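Local coordinates for catalase (Corynebacterium glutamicum, PDB 4B7H), which breaks down hydrogen peroxide to water and oxygen as a haem enzyme that also carries NADPH and is inhibited by nitric oxide, at residues 211-216 and 225-230; 276-281 and 295-300; 289-294 and 339-344. One frame throughout, in Å; residues are numbered along the deposited sequence.

Overall arrangement
From the N terminus, contact 1 comes first. It closes the hairpin of strands 214-217 and 223-232 in the antiparallel sheet of the catalase domain. Contact 2 opens after it and joins strand 270-279, a neighbour of 223-232, to the loop that follows it. Contact 3 crosses contact 2: its segment 289-294 lies inside that loop, and its partner 339-344 lies beyond it, leading into helix 343-359. The three contact centres lie about 9 to 12 Å apart. Thr213 OG1 meets Pro290 O, and Lys227 packs on Trp297. Contacts 1 and 3 touch the haem; contact 2 touches NADPH, which also meets His229 of contact 1. Together they tie sheet, loop and helix between the two cofactors.

Contact 1 (211-216 and 225-230); sequences SHTFQW and WVKYHF. With HEM (protoporphyrin IX containing Fe), chain E.
Phe214 and Val226 form a hydrogen-bonded antiparallel pair in a beta hairpin of the catalase sheet. Phe214 N gives to Val226 O at 2.8 Å, and Val226 N gives back to Phe214 O. The next pair, Gln215 and Trp225, is non-hydrogen-bonded. There Gln215 NE2 lies over one face of the Trp225 indole, toward its rim, 3.2 Å from Trp225 CH2. Gln215 OE1 accepts from Val430 N.

The Phe214 and Val226 side chains lie on the other sheet face. Val226 CG1 sits over the Trp216 indole, 3.7 Å from Trp216 CD2, and CG2 also lies over its five-membered ring. At the edge of that indole, Trp216 NE1 gives a hydrogen bond to Tyr228 OH at 2.9 Å, near the ring plane. Tyr228 OH also bonds to Tyr137. Phe214 meets the Tyr228 ring obliquely, with planes 53° apart, and completes an aromatic cluster.

Toward the haem the two segments diverge. Water 2 joins them, giving to His212 O and accepting from Tyr228 N. His212 NE2 is 3.6 Å from haem CMC and bonds to Arg348, while ND1 bonds to Asp342. Thr213 OG1 bonds to Pro290 O. Lys227 is bent at its last torsion (chi4 -70°), which turns NZ back to hydrogen-bond Ser211 O and Thr213 OG1, each 2.9 Å away.

Contact 2 (276-281 and 295-300); sequences QIMPFE and KTWSQK. With NDP (NADPH dihydro-nicotinamide-adenine-dinucleotide phosphate), chain H.
Met278 and Trp297 make the apolar part of this contact. CG of Met278 is anti to the backbone N (chi1 174°), and the chain bends at chi3 (-71°), which brings CE over one face of the indole. CE lies 3.8 Å from the centroid of the Trp297 five-membered ring, only 14° off the ring normal, in a CH-pi contact. SD stands over the six-membered ring at a longer range, a Met-aromatic contact. CB rests on the same ring, 3.6 Å from Trp297 CH2. Gln276 CB comes instead to the indole edge, near the ring plane. Lys227 adds a cation-pi contact to this tryptophan, and Trp297 NE1 gives to Pro290 O.

The polar part centres on the Trp297 carbonyl. Gln276 NE2 gives a nearly straight hydrogen bond to Trp297 O at 3.0 Å. The acceptor lies in the Gln276 amide plane, while NE2 stands above the plane of the Trp297 carbonyl. NADPH N7N gives to the same oxygen at 2.9 Å. One backbone oxygen is thus gripped by both a protein amide and the cofactor carboxamide. Gln276 OE1 accepts from His229 NE2, and Gln276 NE2 also gives to Tyr302 O.

Water 3 accepts from Trp297 N and lies close to both Gln276 OE1 and NADPH O7N. The phosphate next to the nicotinamide ribose (PN) is held by the next residues. Ser298 OG gives to NADPH O2N at 2.6 Å, and Gln299 N gives to O1N at 2.9 Å. Ser298 OG also accepts from Lys300 N, an ST turn. Residues 296-299 therefore form part of the wall of the NADPH pocket, with strand 270-279 of the catalase sheet packed behind its tryptophan.

Contact 3 (289-294 and 339-344); sequences NPFDLT and LSPDRM. With HEM (protoporphyrin IX containing Fe), chain E.
Phe291 and Pro341 lead a buried, mainly apolar contact between the loop after strand 270-279 and the turn that starts helix 343-359. No hydrogen bond runs directly between the two segments. Pro341 CG lies over the centre of the Phe291 ring, 3.8 Å from its centroid and 13° off the normal. Pro290 CG covers the opposite face, so the phenyl is held between two prolines. Gln42 of the second subunit packs on Phe291 and Pro341.

Nearer the haem, Leu293 CD2 meets Met344 CB at 3.8 Å, the two side chains crossing at about a right angle. The same CD2 is 3.7 Å from haem CMC. Met344 is bent at chi2 (-79°) and chi3 (-77°), and its CE ends 3.5 Å from haem CAB.

Local turns shape both backbones. Asn289 OD1 accepts from Phe291 N and Asp292 OD1 from Thr294 N, two Asx turns. Pro341 is the centre of an inverse gamma turn. Asp342 follows as the helix N-cap, its OD1 weakly accepting from Met344 N.

Asp342 OD2 lies 3.6 Å from Leu293 CB and accepts from His212 ND1. Water 4 accepts from Leu293 N at 2.9 Å and gives a weak bond to Asp342 OD1. The buried carboxylate thus has partners at both oxygens, and a negative charge there would be consistent with the N-cap position and the N-H of His212.

Contact 1 (211-216 and 225-230)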
# COMPACT_ATOMS: atom_id res chain seq x y z
N SER A 211 20.68 7.15 25.64
CA SER A 211 20.09 6.24 26.64
C SER A 211 20.80 4.89 26.74
O SER A 211 21.34 4.55 27.80
CB SER A 211 18.58 6.05 26.46
OG SER A 211 17.90 7.29 26.27
N HIS A 212 20.81 4.12 25.65
CA HIS A 212 21.50 2.82 25.64
C HIS A 212 23.00 2.95 25.76
O HIS A 212 23.59 3.94 25.33
CB HIS A 212 21.29 2.06 24.32
CG HIS A 212 19.87 1.93 23.89
ND1 HIS A 212 19.00 1.02 24.46
CD2 HIS A 212 19.17 2.55 22.92
CE1 HIS A 212 17.82 1.10 23.86
NE2 HIS A 212 17.90 2.02 22.92
N THR A 213 23.62 1.90 26.27
CA THR A 213 25.04 1.68 26.07
C THR A 213 25.30 1.30 24.62
O THR A 213 24.67 0.37 24.07
CB THR A 213 25.49 0.57 27.01
OG1 THR A 213 25.27 1.02 28.35
CG2 THR A 213 26.96 0.22 26.80
N PHE A 214 26.20 2.04 23.98
CA PHE A 214 26.72 1.69 22.67
C PHE A 214 28.19 1.31 22.79
O PHE A 214 28.76 1.32 23.90
CB PHE A 214 26.55 2.87 21.71
CG PHE A 214 25.12 3.17 21.40
CD1 PHE A 214 24.45 2.47 20.40
CD2 PHE A 214 24.43 4.14 22.12
CE1 PHE A 214 23.12 2.72 20.12
CE2 PHE A 214 23.10 4.41 21.85
CZ PHE A 214 22.44 3.70 20.84
N GLN A 215 28.81 1.00 21.67
CA GLN A 215 30.24 0.69 21.68
C GLN A 215 30.99 1.62 20.73
O GLN A 215 30.47 1.99 19.68
CB GLN A 215 30.48 -0.78 21.31
CG GLN A 215 31.87 -1.28 21.68
CD GLN A 215 32.03 -2.75 21.40
OE1 GLN A 215 32.26 -3.16 20.26
NE2 GLN A 215 31.87 -3.57 22.43
N TRP A 216 32.19 2.02 21.13
CA TRP A 216 33.11 2.74 20.27
C TRP A 216 34.30 1.82 20.04
O TRP A 216 34.77 1.15 20.96
CB TRP A 216 33.58 4.04 20.93
CG TRP A 216 32.73 5.24 20.65
CD1 TRP A 216 31.55 5.28 19.95
CD2 TRP A 216 33.00 6.59 21.05
NE1 TRP A 216 31.08 6.57 19.90
CE2 TRP A 216 31.95 7.40 20.56
CE3 TRP A 216 34.04 7.20 21.77
CZ2 TRP A 216 31.91 8.78 20.77
CZ3 TRP A 216 34.00 8.56 21.98
CH2 TRP A 216 32.94 9.34 21.49
N TRP A 225 32.84 0.81 26.03
CA TRP A 225 31.40 1.05 26.08
C TRP A 225 31.15 2.54 26.28
O TRP A 225 31.89 3.21 27.01
CB TRP A 225 30.76 0.25 27.21
CG TRP A 225 30.96 -1.25 27.11
CD1 TRP A 225 31.71 -2.05 27.94
CD2 TRP A 225 30.39 -2.13 26.12
NE1 TRP A 225 31.64 -3.36 27.53
CE2 TRP A 225 30.84 -3.43 26.41
CE3 TRP A 225 29.55 -1.93 25.01
CZ2 TRP A 225 30.47 -4.54 25.64
CZ3 TRP A 225 29.18 -3.03 24.25
CH2 TRP A 225 29.64 -4.32 24.57
N VAL A 226 30.12 3.09 25.62
CA VAL A 226 29.84 4.51 25.74
C VAL A 226 28.36 4.82 25.92
O VAL A 226 27.50 4.04 25.51
CB VAL A 226 30.36 5.32 24.51
CG1 VAL A 226 31.86 5.13 24.31
CG2 VAL A 226 29.58 4.93 23.24
N LYS A 227 28.07 5.96 26.55
CA LYS A 227 26.74 6.55 26.56
C LYS A 227 26.84 8.01 26.12
O LYS A 227 27.72 8.75 26.55
CB LYS A 227 26.08 6.48 27.94
CG LYS A 227 25.63 5.08 28.35
CD LYS A 227 24.86 5.11 29.66
CE LYS A 227 24.44 3.70 30.11
NZ LYS A 227 23.38 3.07 29.25
N TYR A 228 25.92 8.41 25.25
CA TYR A 228 25.87 9.77 24.74
C TYR A 228 25.01 10.68 25.58
O TYR A 228 23.89 10.31 25.96
CB TYR A 228 25.29 9.77 23.33
CG TYR A 228 26.13 9.12 22.27
CD1 TYR A 228 27.23 9.77 21.74
CD2 TYR A 228 25.79 7.86 21.77
CE1 TYR A 228 27.99 9.18 20.74
CE2 TYR A 228 26.54 7.27 20.77
CZ TYR A 228 27.64 7.93 20.26
OH TYR A 228 28.38 7.35 19.26
N HIS A 229 25.51 11.89 25.82
CA HIS A 229 24.80 12.94 26.51
C HIS A 229 24.88 14.22 25.71
O HIS A 229 25.94 14.65 25.34
CB HIS A 229 25.42 13.17 27.93
CG HIS A 229 25.28 12.00 28.87
ND1 HIS A 229 24.54 12.03 29.96
CD2 HIS A 229 25.88 10.78 28.84
CE1 HIS A 229 24.64 10.89 30.57
NE2 HIS A 229 25.47 10.13 29.89
N PHE A 230 23.73 14.81 25.42
CA PHE A 230 23.66 16.06 24.68
C PHE A 230 23.16 17.13 25.64
O PHE A 230 21.97 17.15 25.99
CB PHE A 230 22.75 15.90 23.45
CG PHE A 230 23.10 14.70 22.60
CD1 PHE A 230 24.33 14.63 21.96
CD2 PHE A 230 22.21 13.65 22.45
CE1 PHE A 230 24.67 13.52 21.18
CE2 PHE A 230 22.54 12.55 21.67
CZ PHE A 230 23.77 12.48 21.04
CHA HEM E . 10.07 6.02 17.13
CHB HEM E . 10.41 1.26 18.01
CHC HEM E . 12.39 2.28 22.32
CHD HEM E . 13.35 6.70 20.68
C1A HEM E . 9.98 4.66 17.00
C2A HEM E . 9.46 3.95 15.84
C3A HEM E . 9.57 2.63 16.10
C4A HEM E . 10.15 2.47 17.41
CMA HEM E . 9.18 1.45 15.20
CAA HEM E . 8.90 4.62 14.57
CBA HEM E . 10.04 4.88 13.60
CGA HEM E . 9.56 5.36 12.25
O1A HEM E . 10.25 6.23 11.68
O2A HEM E . 8.51 4.89 11.74
C1B HEM E . 10.95 1.11 19.27
C2B HEM E . 11.14 -0.14 19.97
C3B HEM E . 11.67 0.15 21.17
C4B HEM E . 11.84 1.58 21.25
CMB HEM E . 10.76 -1.52 19.38
CAB HEM E . 12.10 -0.79 22.32
CBB HEM E . 12.49 -2.04 22.11
C1C HEM E . 12.98 3.52 22.19
C2C HEM E . 14.07 4.07 22.98
C3C HEM E . 14.32 5.31 22.51
C4C HEM E . 13.42 5.54 21.40
CMC HEM E . 14.76 3.35 24.16
CAC HEM E . 15.40 6.33 22.93
CBC HEM E . 16.58 5.97 23.47
C1D HEM E . 12.51 6.93 19.63
C2D HEM E . 12.40 8.20 18.98
C3D HEM E . 11.40 8.01 17.88
C4D HEM E . 10.98 6.63 17.95
CMD HEM E . 13.15 9.48 19.34
CAD HEM E . 10.96 9.08 16.89
CBD HEM E . 12.06 9.23 15.84
CGD HEM E . 11.62 10.36 14.96
O1D HEM E . 11.33 10.14 13.76
O2D HEM E . 11.53 11.51 15.47
NA HEM E . 10.41 3.73 17.93
NB HEM E . 11.38 2.14 20.07
NC HEM E . 12.62 4.45 21.22
ND HEM E . 11.65 6.02 19.01
FE HEM E . 11.48 4.11 19.59
O HOH W 1 22.82 8.13 27.30
O HOH W 2 23.75 6.65 25.08

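Contact 2 (276-281 and 295-300)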
# COMPACT_ATOMS: atom_id res chain seq x y z
N GLN A 276 29.97 9.28 28.31
CA GLN A 276 30.57 8.48 29.37
C GLN A 276 31.30 7.34 28.68
O GLN A 276 30.79 6.78 27.71
CB GLN A 276 29.50 7.91 30.30
CG GLN A 276 28.73 8.95 31.09
CD GLN A 276 27.61 8.34 31.89
OE1 GLN A 276 26.60 7.92 31.34
NE2 GLN A 276 27.79 8.28 33.21
N ILE A 277 32.49 7.01 29.17
CA ILE A 277 33.27 5.93 28.59
C ILE A 277 33.61 4.91 29.66
O ILE A 277 34.32 5.21 30.62
CB ILE A 277 34.57 6.47 27.93
CG1 ILE A 277 34.22 7.47 26.82
CG2 ILE A 277 35.42 5.32 27.39
CD1 ILE A 277 35.44 8.09 26.15
N MET A 278 33.09 3.69 29.50
CA MET A 278 33.40 2.59 30.40
C MET A 278 34.35 1.61 29.74
O MET A 278 34.01 1.01 28.72
CB MET A 278 32.11 1.88 30.83
CG MET A 278 32.35 0.63 31.67
SD MET A 278 30.82 -0.26 32.01
CE MET A 278 30.00 0.84 33.16
N PRO A 279 35.55 1.44 30.30
CA PRO A 279 36.47 0.44 29.74
C PRO A 279 35.80 -0.92 29.62
O PRO A 279 34.99 -1.30 30.48
CB PRO A 279 37.61 0.40 30.76
CG PRO A 279 37.59 1.78 31.36
CD PRO A 279 36.14 2.15 31.45
N PHE A 280 36.11 -1.65 28.55
CA PHE A 280 35.51 -2.95 28.28
C PHE A 280 35.62 -3.87 29.49
O PHE A 280 34.66 -4.56 29.85
CB PHE A 280 36.20 -3.57 27.06
CG PHE A 280 35.50 -4.79 26.51
CD1 PHE A 280 34.48 -4.67 25.58
CD2 PHE A 280 35.90 -6.07 26.89
CE1 PHE A 280 33.85 -5.80 25.05
CE2 PHE A 280 35.29 -7.19 26.38
CZ PHE A 280 34.25 -7.06 25.46
N GLU A 281 36.78 -3.84 30.15
CA GLU A 281 37.02 -4.73 31.29
C GLU A 281 36.30 -4.31 32.59
O GLU A 281 36.26 -5.09 33.54
CB GLU A 281 38.52 -4.90 31.53
CG GLU A 281 39.23 -3.65 32.01
CD GLU A 281 39.76 -2.78 30.87
OE1 GLU A 281 39.19 -2.82 29.76
OE2 GLU A 281 40.75 -2.06 31.11
N LYS A 295 18.98 1.09 33.87
CA LYS A 295 20.07 1.49 34.77
C LYS A 295 20.96 2.53 34.11
O LYS A 295 21.56 2.28 33.07
CB LYS A 295 20.94 0.28 35.13
CG LYS A 295 20.18 -0.90 35.73
CD LYS A 295 19.63 -0.56 37.10
CE LYS A 295 19.00 -1.78 37.74
NZ LYS A 295 17.77 -2.20 37.02
N THR A 296 21.04 3.71 34.72
CA THR A 296 22.02 4.70 34.29
C THR A 296 23.40 4.37 34.87
O THR A 296 23.50 3.68 35.90
CB THR A 296 21.61 6.12 34.70
OG1 THR A 296 21.27 6.15 36.09
CG2 THR A 296 20.42 6.59 33.89
N TRP A 297 24.45 4.85 34.21
CA TRP A 297 25.80 4.79 34.79
C TRP A 297 25.98 6.05 35.61
O TRP A 297 25.81 7.16 35.10
CB TRP A 297 26.87 4.80 33.70
CG TRP A 297 26.92 3.64 32.76
CD1 TRP A 297 26.23 2.46 32.83
CD2 TRP A 297 27.72 3.56 31.57
NE1 TRP A 297 26.56 1.65 31.76
CE2 TRP A 297 27.48 2.30 30.98
CE3 TRP A 297 28.63 4.43 30.96
CZ2 TRP A 297 28.11 1.90 29.80
CZ3 TRP A 297 29.25 4.03 29.78
CH2 TRP A 297 28.98 2.78 29.21
N SER A 298 26.34 5.90 36.88
CA SER A 298 26.56 7.08 37.71
C SER A 298 27.65 7.98 37.14
O SER A 298 28.72 7.50 36.73
CB SER A 298 26.90 6.68 39.14
OG SER A 298 27.23 7.84 39.89
N GLN A 299 27.38 9.28 37.11
CA GLN A 299 28.35 10.26 36.62
C GLN A 299 29.48 10.47 37.63
O GLN A 299 30.48 11.12 37.32
CB GLN A 299 27.65 11.57 36.25
CG GLN A 299 26.73 11.37 35.05
CD GLN A 299 25.66 12.43 34.92
OE1 GLN A 299 24.71 12.48 35.71
NE2 GLN A 299 25.78 13.26 33.91
N LYS A 300 29.32 9.92 38.83
CA LYS A 300 30.40 9.91 39.80
C LYS A 300 31.41 8.82 39.45
O LYS A 300 32.59 8.93 39.75
CB LYS A 300 29.87 9.70 41.21
CG LYS A 300 28.74 10.64 41.59
CD LYS A 300 28.41 10.56 43.07
CE LYS A 300 26.99 11.02 43.35
NZ LYS A 300 26.76 11.23 44.81
PA NDP H . 24.72 12.88 39.71
O1A NDP H . 24.51 13.80 40.85
O2A NDP H . 26.12 12.89 39.20
O5B NDP H . 23.71 13.30 38.54
C5B NDP H . 22.35 13.52 38.82
C4B NDP H . 21.68 13.83 37.50
O4B NDP H . 20.29 14.04 37.71
C3B NDP H . 22.25 15.11 36.87
O3B NDP H . 22.45 14.91 35.48
C2B NDP H . 21.16 16.12 37.15
O2B NDP H . 21.12 17.23 36.27
C1B NDP H . 19.93 15.23 37.06
N9A NDP H . 18.70 15.88 37.57
C8A NDP H . 18.61 17.02 38.33
N7A NDP H . 17.31 17.28 38.56
C5A NDP H . 16.56 16.33 37.95
C6A NDP H . 15.18 16.13 37.87
N6A NDP H . 14.34 17.12 38.16
N1A NDP H . 14.70 15.04 37.17
C2A NDP H . 15.58 14.17 36.55
N3A NDP H . 16.94 14.38 36.64
C4A NDP H . 17.42 15.45 37.33
O3 NDP H . 24.25 11.40 40.17
PN NDP H . 24.30 10.08 39.24
O1N NDP H . 24.85 10.39 37.89
O2N NDP H . 24.90 9.01 40.07
O5D NDP H . 22.74 9.70 39.07
C5D NDP H . 21.86 9.81 40.17
C4D NDP H . 20.43 9.75 39.67
O4D NDP H . 20.19 10.85 38.81
C3D NDP H . 20.18 8.49 38.85
O3D NDP H . 19.70 7.43 39.65
C2D NDP H . 19.19 8.96 37.80
O2D NDP H . 17.88 8.74 38.27
C1D NDP H . 19.38 10.47 37.71
N1N NDP H . 20.03 10.86 36.44
C2N NDP H . 21.15 10.18 36.03
C3N NDP H . 21.82 10.49 34.86
C7N NDP H . 23.02 9.67 34.50
O7N NDP H . 23.33 9.51 33.15
N7N NDP H . 23.74 9.10 35.45
C4N NDP H . 21.37 11.61 33.94
C5N NDP H . 20.14 12.29 34.48
C6N NDP H . 19.54 11.89 35.68
P2B NDP H . 21.86 18.61 36.66
O1X NDP H . 21.34 19.06 38.01
O2X NDP H . 23.35 18.35 36.70
O3X NDP H . 21.53 19.61 35.57
O HOH W 3 24.03 7.12 32.19

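Contact 3 (289-294 and 339-344)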
# COMPACT_ATOMS: atom_id res chain seq x y z
N ASN A 289 24.11 -3.63 36.18
CA ASN A 289 24.31 -4.21 34.86
C ASN A 289 24.45 -3.07 33.85
O ASN A 289 23.56 -2.23 33.74
CB ASN A 289 23.14 -5.12 34.49
CG ASN A 289 23.37 -5.86 33.18
OD1 ASN A 289 23.61 -5.25 32.13
ND2 ASN A 289 23.30 -7.18 33.23
N PRO A 290 25.58 -3.03 33.12
CA PRO A 290 25.86 -1.86 32.28
C PRO A 290 25.07 -1.84 30.97
O PRO A 290 25.15 -0.86 30.25
CB PRO A 290 27.36 -1.96 32.02
CG PRO A 290 27.66 -3.41 32.12
CD PRO A 290 26.73 -3.96 33.17
N PHE A 291 24.32 -2.91 30.70
CA PHE A 291 23.58 -3.06 29.45
C PHE A 291 22.06 -3.01 29.66
O PHE A 291 21.30 -3.16 28.70
CB PHE A 291 23.95 -4.38 28.78
CG PHE A 291 25.44 -4.61 28.69
CD1 PHE A 291 26.25 -3.70 28.02
CD2 PHE A 291 26.02 -5.73 29.26
CE1 PHE A 291 27.62 -3.91 27.93
CE2 PHE A 291 27.39 -5.95 29.17
CZ PHE A 291 28.19 -5.03 28.51
N ASP A 292 21.64 -2.82 30.91
CA ASP A 292 20.23 -2.73 31.28
C ASP A 292 19.81 -1.28 31.11
O ASP A 292 20.27 -0.40 31.83
CB ASP A 292 20.07 -3.16 32.75
CG ASP A 292 18.63 -3.06 33.27
OD1 ASP A 292 17.74 -2.52 32.57
OD2 ASP A 292 18.40 -3.52 34.40
N LEU A 293 18.95 -1.03 30.12
CA LEU A 293 18.50 0.32 29.80
C LEU A 293 17.87 1.06 30.98
O LEU A 293 17.96 2.30 31.06
CB LEU A 293 17.52 0.26 28.63
CG LEU A 293 16.91 1.56 28.12
CD1 LEU A 293 17.99 2.55 27.68
CD2 LEU A 293 15.94 1.24 26.99
N THR A 294 17.28 0.31 31.91
CA THR A 294 16.67 0.90 33.10
C THR A 294 17.70 1.34 34.15
O THR A 294 17.33 1.88 35.19
CB THR A 294 15.63 -0.05 33.76
OG1 THR A 294 16.31 -1.16 34.37
CG2 THR A 294 14.61 -0.56 32.74
N LEU A 339 26.93 -1.81 18.75
CA LEU A 339 25.80 -1.99 19.64
C LEU A 339 26.27 -2.56 20.99
O LEU A 339 27.43 -2.38 21.37
CB LEU A 339 24.76 -2.92 18.98
CG LEU A 339 24.41 -2.53 17.53
CD1 LEU A 339 23.50 -3.56 16.87
CD2 LEU A 339 23.79 -1.14 17.49
N SER A 340 25.38 -3.25 21.70
CA SER A 340 25.67 -3.83 23.01
C SER A 340 24.58 -4.86 23.28
O SER A 340 23.59 -4.90 22.54
CB SER A 340 25.65 -2.76 24.10
OG SER A 340 24.32 -2.36 24.40
N PRO A 341 24.74 -5.70 24.32
CA PRO A 341 23.69 -6.66 24.69
C PRO A 341 22.58 -6.04 25.53
O PRO A 341 22.17 -6.60 26.55
CB PRO A 341 24.43 -7.74 25.49
CG PRO A 341 25.73 -7.16 25.87
CD PRO A 341 26.03 -6.00 24.96
N ASP A 342 22.13 -4.87 25.10
CA ASP A 342 20.91 -4.24 25.58
C ASP A 342 19.78 -4.76 24.68
O ASP A 342 19.75 -4.46 23.48
CB ASP A 342 21.08 -2.72 25.49
CG ASP A 342 19.84 -1.94 25.86
OD1 ASP A 342 18.70 -2.43 25.67
OD2 ASP A 342 20.01 -0.80 26.33
N ARG A 343 18.87 -5.55 25.25
CA ARG A 343 17.84 -6.21 24.44
C ARG A 343 16.86 -5.23 23.82
O ARG A 343 16.28 -5.50 22.77
CB ARG A 343 17.09 -7.27 25.26
CG ARG A 343 17.99 -8.35 25.82
CD ARG A 343 17.20 -9.32 26.67
NE ARG A 343 18.10 -10.17 27.42
CZ ARG A 343 17.70 -11.00 28.38
NH1 ARG A 343 16.41 -11.07 28.68
NH2 ARG A 343 18.59 -11.73 29.04
N MET A 344 16.65 -4.09 24.48
CA MET A 344 15.80 -3.05 23.91
C MET A 344 16.44 -2.53 22.63
O MET A 344 15.80 -2.46 21.58
CB MET A 344 15.58 -1.92 24.91
CG MET A 344 14.73 -2.34 26.12
SD MET A 344 12.97 -2.38 25.78
CE MET A 344 12.64 -0.62 25.82
CHA HEM E . 10.07 6.02 17.13
CHB HEM E . 10.41 1.26 18.01
CHC HEM E . 12.39 2.28 22.32
CHD HEM E . 13.35 6.70 20.68
C1A HEM E . 9.98 4.66 17.00
C2A HEM E . 9.46 3.95 15.84
C3A HEM E . 9.57 2.63 16.10
C4A HEM E . 10.15 2.47 17.41
CMA HEM E . 9.18 1.45 15.20
CAA HEM E . 8.90 4.62 14.57
CBA HEM E . 10.04 4.88 13.60
CGA HEM E . 9.56 5.36 12.25
O1A HEM E . 10.25 6.23 11.68
O2A HEM E . 8.51 4.89 11.74
C1B HEM E . 10.95 1.11 19.27
C2B HEM E . 11.14 -0.14 19.97
C3B HEM E . 11.67 0.15 21.17
C4B HEM E . 11.84 1.58 21.25
CMB HEM E . 10.76 -1.52 19.38
CAB HEM E . 12.10 -0.79 22.32
CBB HEM E . 12.49 -2.04 22.11
C1C HEM E . 12.98 3.52 22.19
C2C HEM E . 14.07 4.07 22.98
C3C HEM E . 14.32 5.31 22.51
C4C HEM E . 13.42 5.54 21.40
CMC HEM E . 14.76 3.35 24.16
CAC HEM E . 15.40 6.33 22.93
CBC HEM E . 16.58 5.97 23.47
C1D HEM E . 12.51 6.93 19.63
C2D HEM E . 12.40 8.20 18.98
C3D HEM E . 11.40 8.01 17.88
C4D HEM E . 10.98 6.63 17.95
CMD HEM E . 13.15 9.48 19.34
CAD HEM E . 10.96 9.08 16.89
CBD HEM E . 12.06 9.23 15.84
CGD HEM E . 11.62 10.36 14.96
O1D HEM E . 11.33 10.14 13.76
O2D HEM E . 11.53 11.51 15.47
NA HEM E . 10.41 3.73 17.93
NB HEM E . 11.38 2.14 20.07
NC HEM E . 12.62 4.45 21.22
ND HEM E . 11.65 6.02 19.01
FE HEM E . 11.48 4.11 19.59
O HOH W 4 17.75 -2.92 28.27